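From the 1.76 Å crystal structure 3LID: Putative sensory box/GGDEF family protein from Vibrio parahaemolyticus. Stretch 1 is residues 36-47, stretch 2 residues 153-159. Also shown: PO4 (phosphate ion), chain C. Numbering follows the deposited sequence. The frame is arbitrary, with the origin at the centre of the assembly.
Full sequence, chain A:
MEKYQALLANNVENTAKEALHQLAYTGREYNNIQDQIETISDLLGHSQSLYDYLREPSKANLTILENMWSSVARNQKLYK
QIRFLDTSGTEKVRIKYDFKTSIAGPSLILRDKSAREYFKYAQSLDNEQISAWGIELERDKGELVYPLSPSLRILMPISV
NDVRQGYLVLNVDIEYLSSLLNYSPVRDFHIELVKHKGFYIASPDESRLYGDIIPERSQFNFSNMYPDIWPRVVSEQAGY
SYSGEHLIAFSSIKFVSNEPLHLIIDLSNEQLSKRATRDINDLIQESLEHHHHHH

Stretch 1, residues 36-47: QIETISDLLGHS
Stretch 2 (153-159) RILMPIS

A helix packs against a β-strand more than a hundred residues away in the same chain. Residues 36-45 are helical, with phi/psi near -65/-42 relaxing to -76/-22 at Gly-45; His-46 (-112/29) is the first residue to leave helical geometry, and Ser-47 (-93/147) is extended and caps the start of a following helix. Residues 153-159 are strand throughout, from -94/124 at Arg-153 through -151/114 at Met-156 and -71/141 at Pro-157 to -123/160 at Ser-159. The two axes run in nearly the same N-to-C direction, crossing at -26° with a closest approach of 9.9 Å. Register is set by Ser-41 opposite Ile-154 (CA to CA 7.5 Å) and Gly-45 opposite Ile-158 (CA to CA 6.8 Å). No hydrogen bond crosses between the stretches; the 274 Å² buried, both sides summed, rests on van der Waals contact.

Met-156 contributes most. Its CB points toward the helix and its side chain is fully extended (chi1, chi2 and chi3 all t), which carries Met-156 SD to 3.7 Å from Gly-45 CA and 4.1 Å from Ser-41 O, while Met-156 CE lies 3.7 Å from His-46 CE1, oblique to the ring. Gly-45 makes this possible: a CB built there in ideal geometry would point toward the strand and sit only 2.2 Å from Met-156 SD, a clash. The bare backbone also receives Ile-158, whose CB points sideways but whose side chain (m, m) turns inward to bring Ile-158 CD1 to 3.7 Å from Gly-45 O.

Ile-154, the second largest contributor, also points toward the helix (m, m). Its CD1 meets Ile-37 CG2 at 3.8 Å, an apolar pairing of branched side chains, with Ile-37 in m, t. Ile-154 CG2 lies 3.6 Å from Ser-41 OG. That hydroxyl, on an m rotamer, can face an apolar neighbour because it is satisfied within its own helix, donating to Ile-37 O (Ser-41 OG to Ile-37 O 2.7 Å), the carbonyl that also accepts Ser-41 N (Ser-41 N to Ile-37 O 2.8 Å).

At the helix end, Gly-45 N bonds to Ser-41 O (3.0 Å) and His-46 N to Leu-43 O (3.2 Å). The His-46 side chain (m, chi2 96°) folds back so that ND1 donates to Asp-42 O (ND1 to O 3.2 Å). Strand alternation leaves Arg-153, Leu-155 and Pro-157 out of the helix's reach; Arg-153 (m, t, t, chi4 82°) instead binds the phosphate, NE to PO4 O3 at 2.6 Å and NH2 to PO4 O4 at 2.9 Å.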

ATOM      1  N   GLN A  36      -1.809 -12.775  -0.340  1.00 15.51           N
ATOM      2  CA  GLN A  36      -2.502 -12.860   0.974  1.00 17.36           C
ATOM      3  C   GLN A  36      -3.790 -11.944   0.869  1.00 17.84           C
ATOM      4  O   GLN A  36      -4.882 -12.278   1.320  1.00 17.09           O
ATOM      5  CB  GLN A  36      -1.571 -12.307   2.054  1.00 18.58           C
ATOM      6  CG  GLN A  36      -2.033 -12.351   3.442  1.00 26.29           C
ATOM      7  CD  GLN A  36      -0.969 -11.790   4.462  1.00 29.97           C
ATOM      8  OE1 GLN A  36       0.263 -11.874   4.241  1.00 31.20           O
ATOM      9  NE2 GLN A  36      -1.453 -11.229   5.566  1.00 28.61           N
ATOM     10  N   ILE A  37      -3.605 -10.757   0.278  1.00 15.09           N
ATOM     11  CA  ILE A  37      -4.739  -9.831   0.105  1.00 16.21           C
ATOM     12  C   ILE A  37      -5.812 -10.454  -0.870  1.00 16.73           C
ATOM     13  O   ILE A  37      -7.053 -10.401  -0.597  1.00 18.35           O
ATOM     14  CB  ILE A  37      -4.246  -8.552  -0.529  1.00 16.20           C
ATOM     15  CG1 ILE A  37      -3.497  -7.700   0.525  1.00 17.07           C
ATOM     16  CG2 ILE A  37      -5.509  -7.721  -0.983  1.00 18.86           C
ATOM     17  CD1 ILE A  37      -2.728  -6.568  -0.219  1.00 17.28           C
ATOM     18  N   GLU A  38      -5.367 -11.024  -1.962  1.00 17.94           N
ATOM     19  CA  GLU A  38      -6.322 -11.705  -2.878  1.00 20.17           C
ATOM     20  C   GLU A  38      -7.108 -12.801  -2.212  1.00 20.90           C
ATOM     21  O   GLU A  38      -8.316 -12.888  -2.407  1.00 19.16           O
ATOM     22  CB  GLU A  38      -5.634 -12.208  -4.127  1.00 21.54           C
ATOM     23  CG  GLU A  38      -5.033 -11.033  -4.963  1.00 22.80           C
ATOM     24  CD  GLU A  38      -4.128 -11.511  -6.090  1.00 26.86           C
ATOM     25  OE1 GLU A  38      -3.558 -12.629  -6.011  1.00 29.67           O
ATOM     26  OE2 GLU A  38      -3.920 -10.707  -7.050  1.00 31.38           O
ATOM     27  N   THR A  39      -6.442 -13.612  -1.405  1.00 18.55           N
ATOM     28  CA  THR A  39      -7.132 -14.698  -0.744  1.00 18.11           C
ATOM     29  C   THR A  39      -8.141 -14.226   0.279  1.00 17.88           C
ATOM     30  O   THR A  39      -9.322 -14.762   0.345  1.00 17.13           O
ATOM     31  CB  THR A  39      -6.102 -15.667  -0.123  1.00 20.02           C
ATOM     32  OG1 THR A  39      -5.199 -16.075  -1.180  1.00 21.31           O
ATOM     33  CG2 THR A  39      -6.850 -16.862   0.526  1.00 20.79           C
ATOM     34  N   ILE A  40      -7.718 -13.288   1.125  1.00 15.52           N
ATOM     35  CA  ILE A  40      -8.548 -12.837   2.224  1.00 14.48           C
ATOM     36  C   ILE A  40      -9.712 -12.045   1.590  1.00 16.35           C
ATOM     37  O   ILE A  40     -10.861 -12.122   2.120  1.00 16.41           O
ATOM     38  CB  ILE A  40      -7.726 -11.957   3.184  1.00 15.45           C
ATOM     39  CG1 ILE A  40      -6.803 -12.782   4.040  1.00 16.78           C
ATOM     40  CG2 ILE A  40      -8.607 -11.160   4.136  1.00 15.63           C
ATOM     41  CD1 ILE A  40      -7.572 -13.704   5.086  1.00 19.91           C
ATOM     42  N   SER A  41      -9.454 -11.275   0.531  1.00 15.55           N
ATOM     43  CA  SER A  41     -10.598 -10.447  -0.031  1.00 17.06           C
ATOM     44  C   SER A  41     -11.686 -11.404  -0.550  1.00 18.64           C
ATOM     45  O   SER A  41     -12.928 -11.152  -0.359  1.00 18.89           O
ATOM     46  CB  SER A  41     -10.117  -9.600  -1.203  1.00 18.88           C
ATOM     47  OG  SER A  41      -9.170  -8.690  -0.665  1.00 22.46           O
ATOM     48  N   ASP A  42     -11.252 -12.459  -1.228  1.00 17.33           N
ATOM     49  CA  ASP A  42     -12.210 -13.470  -1.720  1.00 18.97           C
ATOM     50  C   ASP A  42     -12.982 -14.123  -0.557  1.00 19.73           C
ATOM     51  O   ASP A  42     -14.217 -14.314  -0.643  1.00 19.66           O
ATOM     52  CB  ASP A  42     -11.464 -14.508  -2.531  1.00 19.98           C
ATOM     53  CG  ASP A  42     -12.369 -15.697  -2.943  1.00 27.76           C
ATOM     54  OD1 ASP A  42     -13.221 -15.489  -3.803  1.00 26.72           O
ATOM     55  OD2 ASP A  42     -12.224 -16.804  -2.377  1.00 33.08           O
ATOM     56  N   LEU A  43     -12.295 -14.471   0.551  1.00 16.95           N
ATOM     57  CA  LEU A  43     -12.979 -15.100   1.702  1.00 17.06           C
ATOM     58  C   LEU A  43     -13.937 -14.087   2.305  1.00 16.85           C
ATOM     59  O   LEU A  43     -15.084 -14.458   2.639  1.00 17.67           O
ATOM     60  CB  LEU A  43     -11.983 -15.524   2.773  1.00 17.28           C
ATOM     61  CG  LEU A  43     -11.253 -16.850   2.364  1.00 21.97           C
ATOM     62  CD1 LEU A  43     -10.023 -17.018   3.206  1.00 22.23           C
ATOM     63  CD2 LEU A  43     -12.200 -18.038   2.606  1.00 22.31           C
ATOM     64  N   LEU A  44     -13.538 -12.799   2.420  1.00 16.01           N
ATOM     65  CA  LEU A  44     -14.511 -11.901   3.062  1.00 16.92           C
ATOM     66  C   LEU A  44     -15.761 -11.665   2.164  1.00 19.52           C
ATOM     67  O   LEU A  44     -16.868 -11.487   2.655  1.00 20.06           O
ATOM     68  CB  LEU A  44     -13.860 -10.537   3.287  1.00 17.17           C
ATOM     69  CG  LEU A  44     -12.786 -10.591   4.419  1.00 18.98           C
ATOM     70  CD1 LEU A  44     -11.963  -9.278   4.383  1.00 23.36           C
ATOM     71  CD2 LEU A  44     -13.443 -10.766   5.755  1.00 20.48           C
ATOM     72  N   GLY A  45     -15.554 -11.705   0.877  1.00 18.20           N
ATOM     73  CA  GLY A  45     -16.637 -11.400  -0.034  1.00 20.29           C
ATOM     74  C   GLY A  45     -17.596 -12.574  -0.100  1.00 20.15           C
ATOM     75  O   GLY A  45     -18.747 -12.385  -0.475  1.00 25.09           O
ATOM     76  N   HIS A  46     -17.148 -13.755   0.254  1.00 19.12           N
ATOM     77  CA  HIS A  46     -17.988 -14.969   0.214  1.00 20.92           C
ATOM     78  C   HIS A  46     -18.314 -15.514   1.607  1.00 21.53           C
ATOM     79  O   HIS A  46     -18.574 -16.724   1.776  1.00 23.63           O
ATOM     80  CB  HIS A  46     -17.343 -16.028  -0.711  1.00 20.51           C
ATOM     81  CG  HIS A  46     -17.400 -15.667  -2.160  1.00 22.65           C
ATOM     82  ND1 HIS A  46     -16.357 -15.045  -2.839  1.00 25.39           N
ATOM     83  CD2 HIS A  46     -18.414 -15.783  -3.056  1.00 21.07           C
ATOM     84  CE1 HIS A  46     -16.729 -14.815  -4.088  1.00 25.85           C
ATOM     85  NE2 HIS A  46     -17.960 -15.270  -4.245  1.00 25.42           N
ATOM     86  N   SER A  47     -18.366 -14.666   2.615  1.00 20.21           N
ATOM     87  CA  SER A  47     -18.406 -15.160   3.946  1.00 22.02           C
ATOM     88  C   SER A  47     -19.855 -15.299   4.395  1.00 19.44           C
ATOM     89  O   SER A  47     -20.768 -14.556   3.976  1.00 19.00           O
ATOM     90  CB  SER A  47     -17.640 -14.261   4.902  1.00 22.30           C
ATOM     91  OG  SER A  47     -18.391 -13.194   5.317  1.00 20.30           O
ATOM     92  N   ARG A 153      -7.259   0.444  -2.273  1.00 13.34           N
ATOM     93  CA  ARG A 153      -8.623  -0.027  -1.877  1.00 14.14           C
ATOM     94  C   ARG A 153      -8.968  -1.233  -2.754  1.00 14.77           C
ATOM     95  O   ARG A 153      -8.997  -1.150  -3.980  1.00 15.14           O
ATOM     96  CB  ARG A 153      -9.648   1.113  -2.152  1.00 13.28           C
ATOM     97  CG  ARG A 153      -9.462   2.232  -1.079  1.00 12.29           C
ATOM     98  CD  ARG A 153     -10.173   3.540  -1.557  1.00 13.20           C
ATOM     99  NE  ARG A 153      -9.895   4.627  -0.643  1.00 14.24           N
ATOM    100  CZ  ARG A 153      -8.785   5.348  -0.680  1.00 16.38           C
ATOM    101  NH1 ARG A 153      -7.809   5.053  -1.598  1.00 15.25           N
ATOM    102  NH2 ARG A 153      -8.622   6.327   0.208  1.00 16.06           N
ATOM    103  N   ILE A 154      -9.288  -2.351  -2.115  1.00 14.76           N
ATOM    104  CA  ILE A 154      -9.795  -3.547  -2.844  1.00 13.89           C
ATOM    105  C   ILE A 154     -11.354  -3.376  -2.897  1.00 13.47           C
ATOM    106  O   ILE A 154     -11.940  -2.975  -1.861  1.00 13.91           O
ATOM    107  CB  ILE A 154      -9.492  -4.791  -2.059  1.00 13.34           C
ATOM    108  CG1 ILE A 154      -7.991  -4.790  -1.612  1.00 16.04           C
ATOM    109  CG2 ILE A 154      -9.866  -6.006  -2.904  1.00 16.44           C
ATOM    110  CD1 ILE A 154      -6.993  -4.708  -2.806  1.00 16.88           C
ATOM    111  N   LEU A 155     -11.937  -3.623  -4.054  1.00 14.68           N
ATOM    112  CA  LEU A 155     -13.352  -3.331  -4.318  1.00 13.65           C
ATOM    113  C   LEU A 155     -14.015  -4.565  -4.855  1.00 16.19           C
ATOM    114  O   LEU A 155     -13.467  -5.217  -5.702  1.00 15.89           O
ATOM    115  CB  LEU A 155     -13.392  -2.258  -5.370  1.00 14.50           C
ATOM    116  CG  LEU A 155     -12.592  -1.001  -5.018  1.00 14.03           C
ATOM    117  CD1 LEU A 155     -12.577  -0.097  -6.272  1.00 13.29           C
ATOM    118  CD2 LEU A 155     -13.359  -0.200  -3.829  1.00 14.71           C
ATOM    119  N   MET A 156     -15.212  -4.906  -4.316  1.00 15.42           N
ATOM    120  CA  MET A 156     -15.917  -6.111  -4.786  1.00 15.78           C
ATOM    121  C   MET A 156     -17.419  -5.856  -4.595  1.00 15.88           C
ATOM    122  O   MET A 156     -17.902  -5.845  -3.440  1.00 16.43           O
ATOM    123  CB  MET A 156     -15.419  -7.317  -3.952  1.00 17.13           C
ATOM    124  CG  MET A 156     -16.057  -8.663  -4.330  1.00 19.42           C
ATOM    125  SD  MET A 156     -15.547  -9.891  -3.186  1.00 24.74           S
ATOM    126  CE  MET A 156     -16.571 -11.114  -3.929  1.00 24.93           C
ATOM    127  N   PRO A 157     -18.161  -5.766  -5.703  1.00 17.46           N
ATOM    128  CA  PRO A 157     -19.658  -5.669  -5.540  1.00 15.87           C
ATOM    129  C   PRO A 157     -20.163  -7.041  -5.053  1.00 16.20           C
ATOM    130  O   PRO A 157     -19.635  -8.102  -5.470  1.00 16.45           O
ATOM    131  CB  PRO A 157     -20.178  -5.396  -6.946  1.00 17.41           C
ATOM    132  CG  PRO A 157     -18.863  -4.903  -7.712  1.00 16.64           C
ATOM    133  CD  PRO A 157     -17.737  -5.677  -7.111  1.00 17.12           C
ATOM    134  N   ILE A 158     -21.156  -7.034  -4.133  1.00 15.19           N
ATOM    135  CA  ILE A 158     -21.609  -8.233  -3.494  1.00 15.93           C
ATOM    136  C   ILE A 158     -23.133  -8.335  -3.860  1.00 17.32           C
ATOM    137  O   ILE A 158     -23.850  -7.367  -3.720  1.00 18.46           O
ATOM    138  CB  ILE A 158     -21.522  -8.170  -1.944  1.00 16.51           C
ATOM    139  CG1 ILE A 158     -20.028  -7.958  -1.504  1.00 15.82           C
ATOM    140  CG2 ILE A 158     -22.068  -9.571  -1.381  1.00 15.81           C
ATOM    141  CD1 ILE A 158     -19.075  -9.045  -2.056  1.00 14.04           C
ATOM    142  N   SER A 159     -23.519  -9.517  -4.324  1.00 18.36           N
ATOM    143  CA  SER A 159     -24.928  -9.722  -4.739  1.00 18.07           C
ATOM    144  C   SER A 159     -25.556 -10.892  -3.964  1.00 18.25           C
ATOM    145  O   SER A 159     -24.874 -11.781  -3.394  1.00 18.14           O
ATOM    146  CB  SER A 159     -25.029  -9.946  -6.242  1.00 18.29           C
ATOM    147  OG  SER A 159     -24.358 -11.149  -6.635  1.00 21.36           O
TER
HETATM  148  P   PO4 C 321     -11.621   6.503   2.128  1.00 15.25           P
HETATM  149  O1  PO4 C 321     -11.430   6.491   3.656  1.00 15.66           O
HETATM  150  O2  PO4 C 321     -13.134   6.704   1.962  1.00 14.86           O
HETATM  151  O3  PO4 C 321     -11.232   5.197   1.496  1.00 15.83           O
HETATM  152  O4  PO4 C 321     -10.863   7.669   1.504  1.00 15.42           O